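Local coordinates for glutathione peroxidase-like protein (Trypanosoma brucei, PDB 3DWV) that probably reduces hydroperoxides as a tryparedoxin-dependent peroxidase of the glutathione peroxidase family, captured here in its oxidised, disulfide-bonded form, at residues T67-Y72 with K110-I115; L83-N88 with A117-N122; Y132-K137 with T151-D156. The protein carries 1 engineered substitution. One frame throughout, in Å; residues are numbered along the deposited sequence.

Contact 1: residues T67-Y72 with K110-I115. Unlike the reference sequence in segment 67-72: Thr70 (reference Ala).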
ATOM      1  N   THR A  67      -4.067  12.059  -1.684  0.50 11.35           N
ATOM      2  CA  THR A  67      -2.758  11.904  -2.322  0.50 11.29           C
ATOM      3  C   THR A  67      -2.757  10.724  -3.283  0.50 11.83           C
ATOM      4  O   THR A  67      -2.385  10.921  -4.441  0.50 15.39           O
ATOM      5  CB  THR A  67      -1.652  11.729  -1.280  0.50  9.29           C
ATOM      6  OG1 THR A  67      -1.587  12.963  -0.554  0.50 10.93           O
ATOM      7  CG2 THR A  67      -0.301  11.583  -1.952  0.50  9.81           C
ATOM      8  N   ALA A  68      -3.172   9.562  -2.810  1.00 13.39           N
ATOM      9  CA  ALA A  68      -3.194   8.370  -3.706  1.00 11.92           C
ATOM     10  C   ALA A  68      -4.060   8.650  -4.926  1.00 13.65           C
ATOM     11  O   ALA A  68      -3.701   8.266  -6.034  1.00 14.87           O
ATOM     12  CB  ALA A  68      -3.742   7.130  -3.015  1.00 11.44           C
ATOM     13  N   THR A  69      -5.220   9.286  -4.777  1.00 13.40           N
ATOM     14  CA  THR A  69      -6.133   9.428  -5.919  1.00 13.04           C
ATOM     15  C   THR A  69      -5.583  10.432  -6.921  1.00 11.56           C
ATOM     16  O   THR A  69      -5.623  10.239  -8.152  1.00 14.67           O
ATOM     17  CB  THR A  69      -7.506   9.867  -5.393  1.00 13.17           C
ATOM     18  OG1 THR A  69      -8.055   8.803  -4.553  1.00 12.29           O
ATOM     19  CG2 THR A  69      -8.473  10.138  -6.529  1.00 15.21           C
ATOM     20  N   THR A  70      -5.083  11.539  -6.351  1.00 12.32           N
ATOM     21  CA  THR A  70      -4.434  12.533  -7.189  1.00 13.40           C
ATOM     22  C   THR A  70      -3.310  11.937  -8.029  1.00 12.41           C
ATOM     23  O   THR A  70      -3.256  12.199  -9.236  1.00 14.98           O
ATOM     24  CB  THR A  70      -3.830  13.662  -6.340  1.00 14.78           C
ATOM     25  OG1 THR A  70      -4.928  14.303  -5.646  1.00 17.50           O
ATOM     26  CG2 THR A  70      -3.140  14.675  -7.256  1.00 18.32           C
ATOM     27  N   LEU A  71      -2.423  11.135  -7.402  1.00 12.68           N
ATOM     28  CA  LEU A  71      -1.291  10.603  -8.175  1.00 12.72           C
ATOM     29  C   LEU A  71      -1.775   9.591  -9.194  1.00 14.63           C
ATOM     30  O   LEU A  71      -1.320   9.600 -10.355  1.00 18.04           O
ATOM     31  CB  LEU A  71      -0.258   9.924  -7.279  1.00 13.20           C
ATOM     32  CG  LEU A  71       0.520  10.844  -6.336  1.00 13.89           C
ATOM     33  CD1 LEU A  71       1.221  10.085  -5.212  1.00 12.10           C
ATOM     34  CD2 LEU A  71       1.506  11.653  -7.151  1.00 15.67           C
ATOM     35  N   TYR A  72      -2.667   8.711  -8.795  1.00 12.58           N
ATOM     36  CA  TYR A  72      -3.276   7.760  -9.719  1.00 14.26           C
ATOM     37  C   TYR A  72      -3.829   8.419 -10.970  1.00 13.60           C
ATOM     38  O   TYR A  72      -3.533   8.057 -12.121  1.00 16.62           O
ATOM     39  CB  TYR A  72      -4.402   7.027  -8.964  1.00 17.40           C
ATOM     40  CG  TYR A  72      -5.045   5.971  -9.831  1.00 16.64           C
ATOM     41  CD1 TYR A  72      -4.329   4.857 -10.259  1.00 16.75           C
ATOM     42  CD2 TYR A  72      -6.365   6.118 -10.220  1.00 18.43           C
ATOM     43  CE1 TYR A  72      -4.898   3.874 -11.054  1.00 18.29           C
ATOM     44  CE2 TYR A  72      -6.948   5.132 -11.020  1.00 21.22           C
ATOM     45  CZ  TYR A  72      -6.221   4.041 -11.428  1.00 20.73           C
ATOM     46  OH  TYR A  72      -6.857   3.113 -12.219  1.00 24.33           O
ATOM     47  N   LYS A 110     -13.780   2.637  -0.787  1.00 13.98           N
ATOM     48  CA  LYS A 110     -13.993   2.753  -2.230  1.00 13.79           C
ATOM     49  C   LYS A 110     -12.980   3.683  -2.880  1.00 12.50           C
ATOM     50  O   LYS A 110     -12.635   4.737  -2.340  1.00 14.51           O
ATOM     51  CB  LYS A 110     -15.386   3.328  -2.567  1.00 16.15           C
ATOM     52  CG  LYS A 110     -16.570   2.459  -2.166  1.00 16.47           C
ATOM     53  CD  LYS A 110     -17.920   3.028  -2.521  1.00 17.99           C
ATOM     54  CE  LYS A 110     -18.260   4.456  -2.230  1.00 19.39           C
ATOM     55  NZ  LYS A 110     -18.412   4.902  -0.819  1.00 21.82           N
ATOM     56  N   ALA A 111     -12.552   3.322  -4.087  1.00 13.51           N
ATOM     57  CA  ALA A 111     -11.577   4.115  -4.820  1.00 14.90           C
ATOM     58  C   ALA A 111     -11.589   3.856  -6.332  1.00 13.87           C
ATOM     59  O   ALA A 111     -12.092   2.885  -6.899  1.00 14.99           O
ATOM     60  CB  ALA A 111     -10.192   3.821  -4.266  1.00 18.65           C
ATOM     61  N   GLU A 112     -10.926   4.774  -7.069  1.00 15.06           N
ATOM     62  CA  GLU A 112     -10.815   4.648  -8.515  1.00 16.33           C
ATOM     63  C   GLU A 112      -9.760   3.632  -8.934  1.00 13.63           C
ATOM     64  O   GLU A 112      -9.764   3.138 -10.066  1.00 15.25           O
ATOM     65  CB  GLU A 112     -10.442   6.037  -9.016  1.00 18.00           C
ATOM     66  CG  GLU A 112     -11.640   6.943  -9.268  1.00 26.72           C
ATOM     67  CD  GLU A 112     -11.139   8.151 -10.063  1.00 29.76           C
ATOM     68  OE1 GLU A 112     -10.838   7.977 -11.273  1.00 48.11           O
ATOM     69  OE2 GLU A 112     -11.045   9.201  -9.410  1.00 29.77           O
ATOM     70  N   PHE A 113      -8.840   3.336  -8.006  1.00 13.42           N
ATOM     71  CA  PHE A 113      -7.708   2.429  -8.284  1.00 12.06           C
ATOM     72  C   PHE A 113      -8.029   1.036  -7.773  1.00 11.47           C
ATOM     73  O   PHE A 113      -8.989   0.925  -6.990  1.00 11.74           O
ATOM     74  CB  PHE A 113      -6.425   2.973  -7.663  1.00 12.07           C
ATOM     75  CG  PHE A 113      -6.539   3.629  -6.298  1.00 12.27           C
ATOM     76  CD1 PHE A 113      -6.572   2.867  -5.150  1.00 12.93           C
ATOM     77  CD2 PHE A 113      -6.629   4.982  -6.102  1.00 12.25           C
ATOM     78  CE1 PHE A 113      -6.652   3.384  -3.867  1.00 11.57           C
ATOM     79  CE2 PHE A 113      -6.695   5.556  -4.853  1.00 11.42           C
ATOM     80  CZ  PHE A 113      -6.746   4.769  -3.691  1.00 12.62           C
ATOM     81  N   PRO A 114      -7.318  -0.017  -8.164  1.00 12.02           N
ATOM     82  CA  PRO A 114      -7.586  -1.374  -7.673  1.00 13.52           C
ATOM     83  C   PRO A 114      -7.394  -1.589  -6.179  1.00 12.36           C
ATOM     84  O   PRO A 114      -6.419  -1.157  -5.560  1.00 11.90           O
ATOM     85  CB  PRO A 114      -6.555  -2.243  -8.416  1.00 14.49           C
ATOM     86  CG  PRO A 114      -6.374  -1.471  -9.707  1.00 17.81           C
ATOM     87  CD  PRO A 114      -6.260  -0.030  -9.202  1.00 17.43           C
ATOM     88  N   ILE A 115      -8.373  -2.345  -5.650  1.00 11.16           N
ATOM     89  CA  ILE A 115      -8.321  -2.734  -4.240  0.50 11.97           C
ATOM     90  C   ILE A 115      -8.284  -4.259  -4.187  1.00 11.49           C
ATOM     91  O   ILE A 115      -9.039  -4.964  -4.863  1.00 13.56           O
ATOM     92  CB  ILE A 115      -9.502  -2.221  -3.411  0.50 10.37           C
ATOM     93  CG1 ILE A 115      -9.714  -0.713  -3.557  0.50  9.05           C
ATOM     94  CG2 ILE A 115      -9.382  -2.601  -1.948  0.50  8.74           C
ATOM     95  CD1 ILE A 115     -11.101  -0.239  -3.217  0.50  8.80           C
TER
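Thr69 OG1 sits at the edge of the Phe113 ring, near the ring plane and 3.5 Å from CE2, while its hydrogen bond goes back one helical turn to Tyr65 O. The hydroxyl thus meets the ring edge while already hydrogen-bonded within helix 64-75. The CE2-CZ side of the same ring also rests on Ala68, with CB 3.8 Å from CE2. Tyr72 completes the helical side of the contact. Its CG is anti to the backbone N (chi1 -177°), and its ring lies beneath Phe113 CB, which stands over the ring centre as a CH-pi contact, 3.7 Å from the centroid. Phe113 CG lies between its backbone N and carbonyl carbon, and the phenyl group turns its edge toward the face of Tyr72. The result is a T-shaped pair with centroids 5.8 Å apart and planes at 74°. Ala111 CB covers one face of the Phe113 ring, offset toward the rim. Glu112 borders the cluster: its backbone O is 3.6 Å from Tyr72 CE2, and its OE2 passes Thr69 CG2 to accept a hydrogen bond from Asn73 ND2. Tyr72 and Phe113 both touch Val82, which places the loop after helix 100-103 against both helix 64-75 and edge strand 81-86, the second half of the beta-alpha-beta crossover 49-54, 64-75, 81-86 of the thioredoxin-like fold.

Contact 2: residues L83-N88 with A117-N122. Engineered in segment 83-88: Ser87 (natural residue Cys).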
ATOM      1  N   LEU A  83      -2.056   0.497  -6.045  1.00 10.11           N
ATOM      2  CA  LEU A  83      -2.789  -0.672  -5.596  1.00 11.24           C
ATOM      3  C   LEU A  83      -3.086  -0.548  -4.106  1.00 11.69           C
ATOM      4  O   LEU A  83      -2.155  -0.142  -3.375  1.00 13.11           O
ATOM      5  CB  LEU A  83      -1.957  -1.945  -5.769  1.00 11.44           C
ATOM      6  CG  LEU A  83      -1.513  -2.268  -7.196  1.00 11.50           C
ATOM      7  CD1 LEU A  83      -0.726  -3.576  -7.212  1.00 20.85           C
ATOM      8  CD2 LEU A  83      -2.701  -2.448  -8.134  1.00 14.04           C
ATOM      9  N   ALA A  84      -4.285  -0.922  -3.659  1.00 10.64           N
ATOM     10  CA  ALA A  84      -4.625  -0.796  -2.248  1.00  9.80           C
ATOM     11  C   ALA A  84      -4.872  -2.174  -1.605  1.00  9.10           C
ATOM     12  O   ALA A  84      -5.697  -2.905  -2.108  1.00 10.38           O
ATOM     13  CB  ALA A  84      -5.867   0.085  -2.031  1.00 12.23           C
ATOM     14  N   PHE A  85      -4.161  -2.444  -0.506  1.00 10.40           N
ATOM     15  CA  PHE A  85      -4.409  -3.650   0.270  1.00 10.02           C
ATOM     16  C   PHE A  85      -5.149  -3.311   1.554  1.00 10.94           C
ATOM     17  O   PHE A  85      -4.535  -2.658   2.426  1.00 10.05           O
ATOM     18  CB  PHE A  85      -3.087  -4.346   0.661  1.00  9.75           C
ATOM     19  CG  PHE A  85      -2.456  -5.091  -0.498  1.00 10.68           C
ATOM     20  CD1 PHE A  85      -1.630  -4.419  -1.371  1.00 12.24           C
ATOM     21  CD2 PHE A  85      -2.663  -6.453  -0.698  1.00 13.00           C
ATOM     22  CE1 PHE A  85      -0.997  -5.073  -2.406  1.00 13.94           C
ATOM     23  CE2 PHE A  85      -2.052  -7.119  -1.738  1.00 13.07           C
ATOM     24  CZ  PHE A  85      -1.220  -6.428  -2.602  1.00 14.20           C
ATOM     25  N   PRO A  86      -6.425  -3.634   1.691  0.50 11.75           N
ATOM     26  CA  PRO A  86      -7.102  -3.351   2.965  0.50 10.43           C
ATOM     27  C   PRO A  86      -6.697  -4.343   4.054  0.50 11.96           C
ATOM     28  O   PRO A  86      -6.530  -5.534   3.758  0.50 11.25           O
ATOM     29  CB  PRO A  86      -8.588  -3.500   2.626  0.50 12.42           C
ATOM     30  CG  PRO A  86      -8.633  -3.518   1.127  0.50 11.84           C
ATOM     31  CD  PRO A  86      -7.361  -4.201   0.694  0.50 12.28           C
ATOM     32  N   SER A  87      -6.541  -3.853   5.275  1.00 11.96           N
ATOM     33  CA  SER A  87      -6.225  -4.734   6.406  1.00 13.57           C
ATOM     34  C   SER A  87      -7.455  -5.541   6.809  1.00 13.93           C
ATOM     35  O   SER A  87      -8.570  -5.000   6.819  1.00 16.30           O
ATOM     36  CB  SER A  87      -5.764  -3.954   7.626  1.00 17.21           C
ATOM     37  OG  SER A  87      -5.660  -4.842   8.757  1.00 14.82           O
ATOM     38  N   ASN A  88      -7.274  -6.805   7.189  1.00 11.45           N
ATOM     39  CA  ASN A  88      -8.408  -7.580   7.707  1.00 14.23           C
ATOM     40  C   ASN A  88      -8.687  -7.288   9.178  1.00 13.71           C
ATOM     41  O   ASN A  88      -9.557  -7.937   9.790  1.00 14.82           O
ATOM     42  CB  ASN A  88      -8.153  -9.080   7.525  1.00 14.67           C
ATOM     43  CG  ASN A  88      -6.961  -9.552   8.321  1.00 12.32           C
ATOM     44  OD1 ASN A  88      -6.397  -8.875   9.175  1.00 12.19           O
ATOM     45  ND2 ASN A  88      -6.503 -10.790   8.076  1.00 15.39           N
ATOM     46  N   ALA A 117      -7.837  -8.163  -2.141  1.00 12.70           N
ATOM     47  CA  ALA A 117      -8.473  -8.817  -0.990  1.00 11.80           C
ATOM     48  C   ALA A 117      -7.778  -8.461   0.325  1.00 13.28           C
ATOM     49  O   ALA A 117      -6.553  -8.188   0.275  1.00 15.96           O
ATOM     50  CB  ALA A 117      -8.406 -10.337  -1.139  1.00 16.16           C
ATOM     51  N   LYS A 118      -8.490  -8.484   1.446  1.00 13.14           N
ATOM     52  CA  LYS A 118      -7.977  -8.160   2.781  1.00 11.42           C
ATOM     53  C   LYS A 118      -6.880  -9.103   3.208  1.00 11.38           C
ATOM     54  O   LYS A 118      -6.947 -10.304   2.922  1.00 14.60           O
ATOM     55  CB  LYS A 118      -9.103  -8.220   3.835  1.00 13.04           C
ATOM     56  CG  LYS A 118     -10.077  -7.054   3.623  1.00 18.43           C
ATOM     57  CD  LYS A 118     -11.180  -6.943   4.667  1.00 26.24           C
ATOM     58  CE  LYS A 118     -11.594  -5.473   4.832  1.00 34.85           C
ATOM     59  NZ  LYS A 118     -12.975  -5.325   5.371  1.00 42.27           N
ATOM     60  N   ILE A 119      -5.869  -8.558   3.877  0.50 12.12           N
ATOM     61  CA  ILE A 119      -4.667  -9.229   4.317  0.50  9.33           C
ATOM     62  C   ILE A 119      -4.209  -8.754   5.690  0.50  9.66           C
ATOM     63  O   ILE A 119      -4.635  -7.672   6.110  0.50 10.23           O
ATOM     64  CB  ILE A 119      -3.522  -8.925   3.330  0.50  8.35           C
ATOM     65  CG1 ILE A 119      -3.105  -7.446   3.346  0.50  6.46           C
ATOM     66  CG2 ILE A 119      -3.865  -9.322   1.907  0.50  9.52           C
ATOM     67  CD1 ILE A 119      -1.736  -7.258   2.706  0.50  7.18           C
ATOM     68  N   ASN A 120      -3.360  -9.513   6.375  1.00  9.84           N
ATOM     69  CA  ASN A 120      -2.695  -8.974   7.587  1.00 11.01           C
ATOM     70  C   ASN A 120      -1.454  -8.229   7.102  1.00 10.66           C
ATOM     71  O   ASN A 120      -0.735  -8.783   6.231  1.00 11.10           O
ATOM     72  CB  ASN A 120      -2.269 -10.024   8.636  1.00 12.43           C
ATOM     73  CG  ASN A 120      -3.358 -10.385   9.634  1.00 11.26           C
ATOM     74  OD1 ASN A 120      -3.991 -11.452   9.544  1.00 13.99           O
ATOM     75  ND2 ASN A 120      -3.581  -9.472  10.591  1.00 10.64           N
ATOM     76  N   VAL A 121      -1.230  -7.001   7.630  1.00 10.68           N
ATOM     77  CA  VAL A 121       0.009  -6.396   7.110  1.00 12.26           C
ATOM     78  C   VAL A 121       1.053  -6.427   8.236  1.00 12.77           C
ATOM     79  O   VAL A 121       2.224  -6.257   7.892  1.00 12.99           O
ATOM     80  CB  VAL A 121      -0.138  -4.989   6.594  1.00 14.48           C
ATOM     81  CG1 VAL A 121      -1.040  -4.910   5.358  1.00 18.47           C
ATOM     82  CG2 VAL A 121      -0.729  -4.077   7.647  1.00 19.29           C
ATOM     83  N   ASN A 122       0.598  -6.646   9.475  1.00 12.97           N
ATOM     84  CA  ASN A 122       1.536  -6.868  10.585  1.00 10.74           C
ATOM     85  C   ASN A 122       1.299  -8.226  11.275  1.00 11.15           C
ATOM     86  O   ASN A 122       0.332  -8.936  10.971  1.00 12.95           O
ATOM     87  CB  ASN A 122       1.443  -5.738  11.603  1.00 10.06           C
ATOM     88  CG  ASN A 122       1.788  -4.376  11.055  1.00 11.04           C
ATOM     89  OD1 ASN A 122       2.704  -4.246  10.245  1.00 10.33           O
ATOM     90  ND2 ASN A 122       1.093  -3.351  11.570  1.00  9.29           N
TER
HETATM   91  O   HOH W   1      -7.738 -11.994   5.509  1.00 30.24           O
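The carboxamides of Asn88 and Asn120 meet with their planes 81° apart. Asn88 ND2 donates to Asn120 OD1 over 3.0 Å in a nearly straight bond (168° at the hydrogen). The acceptor lies in the amide plane of Asn88, whereas the donor stands above the carbonyl plane of Asn120. The other flat group, the Phe85 ring, is approached obliquely by Ile119 CD1, 3.6 Å from CD2. Between these two groups lies a single beta bridge of parallel type, in which the loop segment 117-122 pairs just past the end of strand 81-86, the edge strand of the thioredoxin-like sheet. The bridge joins Ser87, an engineered residue, to Ile119. Ile119 N donates to Pro86 O at 3.1 Å, and Ile119 O accepts from Asn88 N at 3.0 Å. Two CA-H...O contacts accompany these bonds: Lys118 CA lies 3.2 Å from Pro86 O, and Ser87 CA 3.4 Å from Ile119 O. Ile119 CG1 lies between the backbone N and the carbonyl carbon (chi1 67°), and CD1 beyond it packs on Phe85, whose ring also meets Leu129 of helix 128-136. The extended Lys118 chain runs past Pro86 CB and Asn88 CB toward Ser87 O, and its side chain is about 11 Å from that of Cys58, the predicted active-site residue. Phe90 N donates to Asn88 OD1, and Asn120 ND2 donates to Phe90 O and Glu94 OE2; these partners fix the orientation of both amides. Ala117 O, by contrast, is buried without a polar partner. A water accepts from Asn88 ND2 and donates to Lys118 O, 3.2 Å away.

Contact 3: residues Y132-K137 with T151-D156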
ATOM      1  N   TYR A 132       8.221  -8.621   2.820  1.00 10.97           N
ATOM      2  CA  TYR A 132       9.306  -8.157   1.926  1.00 10.19           C
ATOM      3  C   TYR A 132       9.428  -6.652   1.812  1.00 11.36           C
ATOM      4  O   TYR A 132      10.549  -6.108   1.891  1.00 11.39           O
ATOM      5  CB  TYR A 132       9.042  -8.801   0.548  1.00 11.07           C
ATOM      6  CG  TYR A 132       9.918  -8.241  -0.570  1.00 11.46           C
ATOM      7  CD1 TYR A 132      11.296  -8.482  -0.632  1.00 13.84           C
ATOM      8  CD2 TYR A 132       9.338  -7.469  -1.565  1.00 13.22           C
ATOM      9  CE1 TYR A 132      12.063  -7.956  -1.673  1.00 12.48           C
ATOM     10  CE2 TYR A 132      10.077  -6.933  -2.591  1.00 13.06           C
ATOM     11  CZ  TYR A 132      11.437  -7.183  -2.630  1.00 12.21           C
ATOM     12  OH  TYR A 132      12.132  -6.624  -3.682  1.00 16.57           O
ATOM     13  N   MET A 133       8.334  -5.902   1.558  1.00 10.12           N
ATOM     14  CA  MET A 133       8.455  -4.455   1.387  1.00  9.17           C
ATOM     15  C   MET A 133       8.913  -3.798   2.684  1.00 10.45           C
ATOM     16  O   MET A 133       9.747  -2.879   2.673  1.00 12.01           O
ATOM     17  CB  MET A 133       7.090  -3.868   0.954  1.00 11.28           C
ATOM     18  CG  MET A 133       6.689  -4.302  -0.442  1.00 11.95           C
ATOM     19  SD  MET A 133       5.217  -3.441  -1.056  1.00 12.14           S
ATOM     20  CE  MET A 133       3.973  -3.712   0.199  1.00 13.61           C
ATOM     21  N   LYS A 134       8.393  -4.280   3.835  1.00 10.34           N
ATOM     22  CA  LYS A 134       8.748  -3.678   5.129  1.00 11.47           C
ATOM     23  C   LYS A 134      10.201  -3.874   5.485  1.00 13.28           C
ATOM     24  O   LYS A 134      10.850  -3.003   6.110  1.00 14.81           O
ATOM     25  CB  LYS A 134       7.871  -4.286   6.239  1.00 12.18           C
ATOM     26  CG  LYS A 134       6.398  -3.855   6.164  1.00  9.74           C
ATOM     27  CD  LYS A 134       5.510  -4.902   6.845  1.00 14.01           C
ATOM     28  CE  LYS A 134       5.666  -4.908   8.344  1.00 17.15           C
ATOM     29  NZ  LYS A 134       4.807  -5.964   8.978  1.00 12.29           N
ATOM     30  N   LYS A 135      10.753  -5.053   5.121  1.00 13.19           N
ATOM     31  CA  LYS A 135      12.157  -5.215   5.515  0.50 12.95           C
ATOM     32  C   LYS A 135      13.016  -4.505   4.475  1.00 13.62           C
ATOM     33  O   LYS A 135      14.105  -4.019   4.844  1.00 12.76           O
ATOM     34  CB  LYS A 135      12.552  -6.662   5.721  0.50 14.43           C
ATOM     35  CG  LYS A 135      12.590  -7.533   4.478  0.50 16.25           C
ATOM     36  CD  LYS A 135      13.655  -8.613   4.644  0.50 20.73           C
ATOM     37  CE  LYS A 135      13.680  -9.535   3.432  0.50 21.49           C
ATOM     38  NZ  LYS A 135      12.308 -10.075   3.199  0.50 20.79           N
ATOM     39  N   THR A 136      12.545  -4.416   3.230  1.00 11.78           N
ATOM     40  CA  THR A 136      13.355  -3.651   2.254  1.00 11.59           C
ATOM     41  C   THR A 136      13.399  -2.173   2.626  1.00 12.13           C
ATOM     42  O   THR A 136      14.470  -1.543   2.575  1.00 13.55           O
ATOM     43  CB  THR A 136      12.821  -3.825   0.830  1.00 12.09           C
ATOM     44  OG1 THR A 136      12.807  -5.226   0.544  1.00 15.41           O
ATOM     45  CG2 THR A 136      13.741  -3.137  -0.178  1.00 14.24           C
ATOM     46  N   LYS A 137      12.249  -1.616   2.975  1.00 11.50           N
ATOM     47  CA  LYS A 137      12.158  -0.186   3.345  1.00 11.17           C
ATOM     48  C   LYS A 137      11.499  -0.125   4.720  1.00 10.22           C
ATOM     49  O   LYS A 137      10.266  -0.021   4.855  1.00 11.89           O
ATOM     50  CB  LYS A 137      11.403   0.657   2.326  1.00 13.65           C
ATOM     51  CG  LYS A 137      11.936   0.519   0.907  1.00 13.84           C
ATOM     52  CD  LYS A 137      13.318   1.080   0.724  1.00 15.58           C
ATOM     53  CE  LYS A 137      13.575   2.515   1.033  1.00 18.31           C
ATOM     54  NZ  LYS A 137      15.036   2.747   0.657  1.00 23.98           N
ATOM     55  N   THR A 151      -0.158   4.164   4.701  1.00 10.99           N
ATOM     56  CA  THR A 151       1.282   4.084   4.415  1.00  8.88           C
ATOM     57  C   THR A 151       1.446   3.547   3.001  1.00  7.75           C
ATOM     58  O   THR A 151       0.589   2.778   2.526  1.00 10.17           O
ATOM     59  CB  THR A 151       2.007   3.182   5.414  1.00  9.16           C
ATOM     60  OG1 THR A 151       1.990   3.867   6.668  1.00 18.02           O
ATOM     61  CG2 THR A 151       3.478   2.907   5.083  1.00 10.28           C
ATOM     62  N   SER A 152       2.508   3.987   2.284  1.00  8.64           N
ATOM     63  CA  SER A 152       2.734   3.442   0.939  0.50  9.09           C
ATOM     64  C   SER A 152       4.203   3.103   0.713  1.00 11.35           C
ATOM     65  O   SER A 152       5.101   3.609   1.408  1.00 14.84           O
ATOM     66  CB  SER A 152       2.275   4.399  -0.167  0.50  9.33           C
ATOM     67  OG  SER A 152       2.880   5.673  -0.108  0.50  3.43           O
ATOM     68  N   PHE A 153       4.351   2.234  -0.307  1.00 10.90           N
ATOM     69  CA  PHE A 153       5.645   1.909  -0.832  1.00  8.89           C
ATOM     70  C   PHE A 153       5.683   2.275  -2.315  1.00  9.56           C
ATOM     71  O   PHE A 153       4.810   1.875  -3.078  1.00  9.50           O
ATOM     72  CB  PHE A 153       5.996   0.427  -0.697  1.00  9.18           C
ATOM     73  CG  PHE A 153       6.055   0.000   0.779  1.00 12.35           C
ATOM     74  CD1 PHE A 153       4.889  -0.366   1.464  1.00 10.96           C
ATOM     75  CD2 PHE A 153       7.309  -0.001   1.403  1.00 12.35           C
ATOM     76  CE1 PHE A 153       5.031  -0.744   2.789  1.00 10.58           C
ATOM     77  CE2 PHE A 153       7.415  -0.358   2.739  1.00 12.31           C
ATOM     78  CZ  PHE A 153       6.259  -0.695   3.422  1.00 12.16           C
ATOM     79  N   LEU A 154       6.706   3.041  -2.693  1.00  9.63           N
ATOM     80  CA  LEU A 154       6.980   3.298  -4.105  1.00 12.11           C
ATOM     81  C   LEU A 154       7.867   2.188  -4.688  1.00 11.37           C
ATOM     82  O   LEU A 154       8.917   1.864  -4.119  1.00 12.20           O
ATOM     83  CB  LEU A 154       7.662   4.634  -4.274  1.00 12.76           C
ATOM     84  CG  LEU A 154       7.877   5.137  -5.689  1.00 12.93           C
ATOM     85  CD1 LEU A 154       6.611   5.366  -6.499  1.00 16.52           C
ATOM     86  CD2 LEU A 154       8.635   6.472  -5.601  1.00 14.97           C
ATOM     87  N   ILE A 155       7.390   1.615  -5.777  1.00 10.97           N
ATOM     88  CA  ILE A 155       8.007   0.470  -6.432  1.00 10.80           C
ATOM     89  C   ILE A 155       8.595   0.914  -7.783  1.00 11.81           C
ATOM     90  O   ILE A 155       7.892   1.633  -8.545  1.00 13.75           O
ATOM     91  CB  ILE A 155       6.929  -0.592  -6.675  1.00 11.53           C
ATOM     92  CG1 ILE A 155       6.069  -0.887  -5.426  1.00 12.40           C
ATOM     93  CG2 ILE A 155       7.581  -1.831  -7.273  1.00 10.71           C
ATOM     94  CD1 ILE A 155       6.843  -1.295  -4.188  1.00 11.91           C
ATOM     95  N   ASP A 156       9.817   0.536  -8.117  1.00 13.91           N
ATOM     96  CA  ASP A 156      10.399   0.979  -9.404  1.00 14.98           C
ATOM     97  C   ASP A 156       9.946   0.108 -10.569  1.00 15.86           C
ATOM     98  O   ASP A 156       9.117  -0.791 -10.404  1.00 15.63           O
ATOM     99  CB  ASP A 156      11.911   1.128  -9.253  1.00 17.86           C
ATOM    100  CG  ASP A 156      12.698  -0.154  -9.170  1.00 20.02           C
ATOM    101  OD1 ASP A 156      12.120  -1.229  -9.425  1.00 20.39           O
ATOM    102  OD2 ASP A 156      13.926  -0.168  -8.844  1.00 18.80           O
TER
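A Met-aromatic contact, Met133 against Phe153, seats helix 128-136 on the sheet of the thioredoxin-like fold. The short axes of helix 132-136 and strand 152-155 run 10.0 Å apart and at 84° to each other. Met133 supplies most of the helix's share of the contact, and Phe153 most of the strand's. Met133 CB stands over the centre of the Phe153 ring, 3.8 Å from the centroid, in a CH-pi contact. The sulfur lies farther out, oblique to the ring and 4.5 Å from SD to the centroid. A bend at chi3 (-54°) carries the methyl CE back to the ring, 3.7 Å from CD1. Ile155 CD1 reaches SD from the same side of the strand, at 4.1 Å. Phe153 CE2, across the ring from CD1, lies under Met133 O, 3.4 Å away and above the ring plane, while Lys137 O meets the edge in plane, 3.6 Å from CE2. Of the Lys134 side chain, CG comes nearest to CZ, and its amine goes to Glu131 OE2, Val121 O and Asn122 OD1. Met133 O is already taken by Lys137 N. Lys137 O accepts from Arg164 NE, and its closeness to the weakly positive C-H edge of the ring is probably a mild electrostatic gain, added to an interface held chiefly by apolar and sulfur-ring packing.

How the contacts relate
Contacts 1 and 3 lie on opposite sides of the chain's centre, about 18 Å between centres, where helices 64-75 and 128-136 belong to the outer layers of the alpha/beta/alpha sandwich. Contact 2 lies at the edge strand 81-86, about 15 Å from contact 1 and 14 Å from contact 3, centre to centre. Contacts 1 and 2 alternate along the chain and touch directly, with Pro114 O probably hydrogen-bonded to Ala84 N and Ile115 packed on Pro86. Contact 3 follows in series and meets contact 2 through Lys134 NZ, probably bonded to Val121 O and Asn122 OD1. The loop between helices 100-103 and 128-136 thereby ties both layers to the sheet edge.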